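Local atomic coordinates of PlaB phospholipase (Legionella pneumophila, PDB entry 6ZTI), a protein that is a phospholipase of Legionella pneumophila with an alpha/beta-hydrolase fold, whose activity is controlled by NAD(H)-mediated tetramerization. Residues 61-73 with 157-169. Sequence-based numbering, arbitrary orientation.
Sequences ISFDDTVTVDDIA and EPGKCVLDWLELG
Gly159 N and Lys160 N, at the start of helix 160-166, find their acceptors in the loop 62-65. Gly159 N, at the N-cap position, donates to Ser62 O over 3.0 Å, and Lys160 N reaches Asp65 OD1 at 2.8 Å, meeting the carboxylate on its anti side and 28° out of its plane. With CG beside its backbone N (chi1 -78°), Asp65 directs OD1 at this amide, and its negative charge is probably favourable to the helix dipole. Lys143 NZ hydrogen-bonds Pro158 O and forms a long, weak ion pair with Asp65 OD1. Asp64 to Val67 form a type I turn, reinforced by an Asx turn: Asp64 OD1 takes both Thr66 N and Thr66 OG1, while OD2 accepts from Leu428 N of a second subunit. At the start of helix 69-89, Thr68 and Asp71 form a capping box, Asp71 N giving to Thr68 OG1 (2.9 Å) and Thr68 N to Asp71 OD2. A water joins the two helices, donating to Cys161 O and accepting from Val69 N. Beyond it the contact turns apolar: Val69 lays CG1 over the five-membered ring of Trp165, 4.3 Å from its centroid, while CG2 packs on Trp165 CG at 3.7 Å. Ile72 CD1 meets Val162 CG2. The loop after strand 55-60 and the start of helix 69-89 thus receive helix 160-166; helices 102-114 and 171-180 also pack on Trp165, and Arg461 of the second subunit pairs with Asp71.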
loop_
_atom_site.group_PDB
_atom_site.type_symbol
_atom_site.label_atom_id
_atom_site.label_comp_id
_atom_site.label_asym_id
_atom_site.label_seq_id
_atom_site.Cartn_x
_atom_site.Cartn_y
_atom_site.Cartn_z
ATOM N N ILE B 61 2.050 -26.658 -14.899
ATOM C CA ILE B 61 2.366 -26.194 -13.557
ATOM C C ILE B 61 1.493 -24.988 -13.251
ATOM O O ILE B 61 1.658 -23.916 -13.846
ATOM C CB ILE B 61 3.850 -25.845 -13.418
ATOM C CG1 ILE B 61 4.715 -27.025 -13.851
ATOM C CG2 ILE B 61 4.148 -25.429 -11.979
ATOM C CD1 ILE B 61 4.505 -28.272 -13.034
ATOM N N SER B 62 0.587 -25.159 -12.294
ATOM C CA SER B 62 -0.333 -24.113 -11.877
ATOM C C SER B 62 -0.011 -23.571 -10.493
ATOM O O SER B 62 -0.754 -22.724 -9.984
ATOM C CB SER B 62 -1.767 -24.656 -11.887
ATOM O OG SER B 62 -1.817 -25.922 -11.243
ATOM N N PHE B 63 1.064 -24.040 -9.865
ATOM C CA PHE B 63 1.386 -23.666 -8.495
ATOM C C PHE B 63 2.722 -22.937 -8.384
ATOM O O PHE B 63 3.332 -22.931 -7.311
ATOM C CB PHE B 63 1.372 -24.915 -7.612
ATOM C CG PHE B 63 2.073 -26.087 -8.225
ATOM C CD1 PHE B 63 3.450 -26.186 -8.165
ATOM C CD2 PHE B 63 1.356 -27.088 -8.870
ATOM C CE1 PHE B 63 4.111 -27.259 -8.739
ATOM C CE2 PHE B 63 2.014 -28.169 -9.446
ATOM C CZ PHE B 63 3.391 -28.254 -9.380
ATOM N N ASP B 64 3.180 -22.304 -9.463
ATOM C CA ASP B 64 4.404 -21.507 -9.470
ATOM C C ASP B 64 4.026 -20.043 -9.655
ATOM O O ASP B 64 3.422 -19.681 -10.668
ATOM C CB ASP B 64 5.343 -21.966 -10.590
ATOM C CG ASP B 64 6.634 -21.165 -10.649
ATOM O OD1 ASP B 64 6.614 -19.939 -10.397
ATOM O OD2 ASP B 64 7.677 -21.766 -10.961
ATOM N N ASP B 65 4.415 -19.198 -8.700
ATOM C CA ASP B 65 4.007 -17.798 -8.731
ATOM C C ASP B 65 4.608 -17.005 -9.889
ATOM O O ASP B 65 4.113 -15.910 -10.176
ATOM C CB ASP B 65 4.374 -17.116 -7.413
ATOM C CG ASP B 65 3.413 -17.456 -6.289
ATOM O OD1 ASP B 65 2.239 -17.786 -6.571
ATOM O OD2 ASP B 65 3.835 -17.387 -5.117
ATOM N N THR B 66 5.636 -17.513 -10.565
ATOM C CA THR B 66 6.240 -16.780 -11.674
ATOM C C THR B 66 5.651 -17.149 -13.032
ATOM O O THR B 66 5.845 -16.400 -13.996
ATOM C CB THR B 66 7.754 -17.011 -11.703
ATOM O OG1 THR B 66 8.034 -18.367 -12.068
ATOM C CG2 THR B 66 8.359 -16.733 -10.339
ATOM N N VAL B 67 4.911 -18.248 -13.124
ATOM C CA VAL B 67 4.411 -18.752 -14.399
ATOM C C VAL B 67 3.118 -18.033 -14.753
ATOM O O VAL B 67 2.229 -17.876 -13.907
ATOM C CB VAL B 67 4.210 -20.276 -14.334
ATOM C CG1 VAL B 67 3.568 -20.799 -15.612
ATOM C CG2 VAL B 67 5.550 -20.961 -14.069
ATOM N N THR B 68 3.022 -17.580 -16.000
ATOM C CA THR B 68 1.862 -16.860 -16.500
ATOM C C THR B 68 1.073 -17.721 -17.485
ATOM O O THR B 68 1.558 -18.736 -18.002
ATOM C CB THR B 68 2.283 -15.551 -17.185
ATOM O OG1 THR B 68 2.923 -15.853 -18.432
ATOM C CG2 THR B 68 3.246 -14.740 -16.299
ATOM N N VAL B 69 -0.165 -17.289 -17.755
ATOM C CA VAL B 69 -0.987 -17.960 -18.760
ATOM C C VAL B 69 -0.297 -17.901 -20.117
ATOM O O VAL B 69 -0.309 -18.872 -20.882
ATOM C CB VAL B 69 -2.397 -17.336 -18.790
ATOM C CG1 VAL B 69 -3.232 -17.882 -19.942
ATOM C CG2 VAL B 69 -3.106 -17.600 -17.480
ATOM N N ASP B 70 0.338 -16.770 -20.424
ATOM C CA ASP B 70 1.157 -16.666 -21.626
ATOM C C ASP B 70 2.246 -17.739 -21.659
ATOM O O ASP B 70 2.443 -18.404 -22.684
ATOM C CB ASP B 70 1.785 -15.279 -21.686
ATOM C CG ASP B 70 2.745 -15.125 -22.848
ATOM O OD1 ASP B 70 2.273 -15.151 -24.006
ATOM O OD2 ASP B 70 3.959 -14.963 -22.598
ATOM N N ASP B 71 2.990 -17.885 -20.555
ATOM C CA ASP B 71 4.011 -18.924 -20.429
ATOM C C ASP B 71 3.443 -20.313 -20.708
ATOM O O ASP B 71 4.052 -21.117 -21.425
ATOM C CB ASP B 71 4.612 -18.928 -19.017
ATOM C CG ASP B 71 5.398 -17.664 -18.666
ATOM O OD1 ASP B 71 5.746 -16.840 -19.548
ATOM O OD2 ASP B 71 5.675 -17.518 -17.450
ATOM N N ILE B 72 2.286 -20.625 -20.112
ATOM C CA ILE B 72 1.751 -21.975 -20.214
ATOM C C ILE B 72 1.290 -22.260 -21.636
ATOM O O ILE B 72 1.450 -23.375 -22.137
ATOM C CB ILE B 72 0.607 -22.174 -19.205
ATOM C CG1 ILE B 72 1.138 -22.076 -17.770
ATOM C CG2 ILE B 72 -0.074 -23.516 -19.414
ATOM C CD1 ILE B 72 0.050 -21.840 -16.737
ATOM N N ALA B 73 0.674 -21.278 -22.293
ATOM C CA ALA B 73 0.247 -21.475 -23.678
ATOM C C ALA B 73 1.453 -21.650 -24.596
ATOM O O ALA B 73 1.442 -22.500 -25.494
ATOM C CB ALA B 73 -0.621 -20.302 -24.127
ATOM N N GLU B 157 -1.264 -22.127 -2.446
ATOM C CA GLU B 157 -1.264 -23.156 -3.486
ATOM C C GLU B 157 -1.191 -22.551 -4.894
ATOM O O GLU B 157 -0.173 -22.698 -5.574
ATOM C CB GLU B 157 -2.503 -24.056 -3.364
ATOM C CG GLU B 157 -2.717 -24.993 -4.557
ATOM C CD GLU B 157 -2.067 -26.366 -4.382
ATOM O OE1 GLU B 157 -2.819 -27.359 -4.244
ATOM O OE2 GLU B 157 -0.816 -26.459 -4.393
ATOM N N PRO B 158 -2.246 -21.852 -5.322
ATOM C CA PRO B 158 -2.304 -21.408 -6.720
ATOM C C PRO B 158 -1.310 -20.296 -7.009
ATOM O O PRO B 158 -0.937 -19.518 -6.130
ATOM C CB PRO B 158 -3.750 -20.922 -6.886
ATOM C CG PRO B 158 -4.286 -20.706 -5.496
ATOM C CD PRO B 158 -3.267 -21.188 -4.493
ATOM N N GLY B 159 -0.878 -20.242 -8.267
ATOM C CA GLY B 159 0.131 -19.278 -8.673
ATOM C C GLY B 159 -0.453 -17.883 -8.864
ATOM O O GLY B 159 -1.507 -17.697 -9.475
ATOM N N LYS B 160 0.272 -16.888 -8.354
ATOM C CA LYS B 160 -0.281 -15.542 -8.295
ATOM C C LYS B 160 -0.572 -14.998 -9.684
ATOM O O LYS B 160 -1.567 -14.292 -9.882
ATOM C CB LYS B 160 0.672 -14.609 -7.551
ATOM C CG LYS B 160 0.031 -13.281 -7.152
ATOM C CD LYS B 160 0.254 -12.205 -8.201
ATOM C CE LYS B 160 -0.445 -10.905 -7.833
ATOM N NZ LYS B 160 -0.183 -9.832 -8.843
ATOM N N CYS B 161 0.288 -15.295 -10.664
ATOM C CA CYS B 161 0.086 -14.708 -11.985
ATOM C C CYS B 161 -1.127 -15.305 -12.685
ATOM O O CYS B 161 -1.825 -14.601 -13.421
ATOM C CB CYS B 161 1.336 -14.877 -12.840
ATOM S SG CYS B 161 2.702 -13.796 -12.308
ATOM N N VAL B 162 -1.398 -16.592 -12.475
ATOM C CA VAL B 162 -2.623 -17.155 -13.019
ATOM C C VAL B 162 -3.852 -16.579 -12.315
ATOM O O VAL B 162 -4.914 -16.438 -12.927
ATOM C CB VAL B 162 -2.588 -18.690 -12.922
ATOM C CG1 VAL B 162 -3.936 -19.272 -13.377
ATOM C CG2 VAL B 162 -1.434 -19.240 -13.754
ATOM N N LEU B 163 -3.748 -16.276 -11.018
ATOM C CA LEU B 163 -4.867 -15.647 -10.320
ATOM C C LEU B 163 -5.152 -14.254 -10.858
ATOM O O LEU B 163 -6.314 -13.832 -10.901
ATOM C CB LEU B 163 -4.584 -15.570 -8.820
ATOM C CG LEU B 163 -4.505 -16.907 -8.080
ATOM C CD1 LEU B 163 -4.230 -16.680 -6.602
ATOM C CD2 LEU B 163 -5.786 -17.704 -8.247
ATOM N N ASP B 164 -4.117 -13.516 -11.267
ATOM C CA ASP B 164 -4.361 -12.219 -11.892
ATOM C C ASP B 164 -5.158 -12.365 -13.183
ATOM O O ASP B 164 -5.945 -11.473 -13.529
ATOM C CB ASP B 164 -3.035 -11.518 -12.171
ATOM C CG ASP B 164 -2.337 -11.051 -10.911
ATOM O OD1 ASP B 164 -3.020 -10.706 -9.925
ATOM O OD2 ASP B 164 -1.096 -11.026 -10.918
ATOM N N TRP B 165 -4.968 -13.471 -13.908
ATOM C CA TRP B 165 -5.762 -13.727 -15.111
ATOM C C TRP B 165 -7.193 -14.094 -14.740
ATOM O O TRP B 165 -8.152 -13.569 -15.313
ATOM C CB TRP B 165 -5.122 -14.850 -15.953
ATOM C CG TRP B 165 -5.608 -14.920 -17.398
ATOM C CD1 TRP B 165 -4.929 -14.501 -18.516
ATOM C CD2 TRP B 165 -6.870 -15.418 -17.873
ATOM N NE1 TRP B 165 -5.687 -14.708 -19.641
ATOM C CE2 TRP B 165 -6.879 -15.271 -19.276
ATOM C CE3 TRP B 165 -7.981 -15.981 -17.254
ATOM C CZ2 TRP B 165 -7.960 -15.653 -20.062
ATOM C CZ3 TRP B 165 -9.068 -16.360 -18.040
ATOM C CH2 TRP B 165 -9.044 -16.196 -19.427
ATOM N N LEU B 166 -7.353 -14.997 -13.776
ATOM C CA LEU B 166 -8.675 -15.501 -13.453
ATOM C C LEU B 166 -9.550 -14.467 -12.747
ATOM O O LEU B 166 -10.771 -14.637 -12.712
ATOM C CB LEU B 166 -8.539 -16.749 -12.592
ATOM C CG LEU B 166 -8.053 -17.985 -13.346
ATOM C CD1 LEU B 166 -7.497 -19.019 -12.375
ATOM C CD2 LEU B 166 -9.204 -18.597 -14.169
ATOM N N GLU B 167 -8.961 -13.414 -12.187
ATOM C CA GLU B 167 -9.721 -12.430 -11.427
ATOM C C GLU B 167 -10.791 -11.796 -12.304
ATOM O O GLU B 167 -10.517 -11.373 -13.429
ATOM C CB GLU B 167 -8.784 -11.354 -10.866
ATOM C CG GLU B 167 -9.438 -10.422 -9.819
ATOM C CD GLU B 167 -8.482 -9.365 -9.245
ATOM O OE1 GLU B 167 -7.306 -9.300 -9.664
ATOM O OE2 GLU B 167 -8.910 -8.584 -8.372
ATOM N N LEU B 168 -12.021 -11.748 -11.789
ATOM C CA LEU B 168 -13.083 -11.041 -12.487
ATOM C C LEU B 168 -12.603 -9.647 -12.866
ATOM O O LEU B 168 -11.930 -8.974 -12.083
ATOM C CB LEU B 168 -14.328 -10.970 -11.609
ATOM C CG LEU B 168 -14.993 -12.315 -11.285
ATOM C CD1 LEU B 168 -16.121 -12.080 -10.306
ATOM C CD2 LEU B 168 -15.533 -13.002 -12.506
ATOM N N GLY B 169 -12.918 -9.234 -14.090
ATOM C CA GLY B 169 -12.487 -7.940 -14.579
ATOM C C GLY B 169 -11.032 -7.851 -14.981
ATOM O O GLY B 169 -10.548 -6.746 -15.244
HETATM O O HOH W 1 -1.283 -14.644 -16.188
#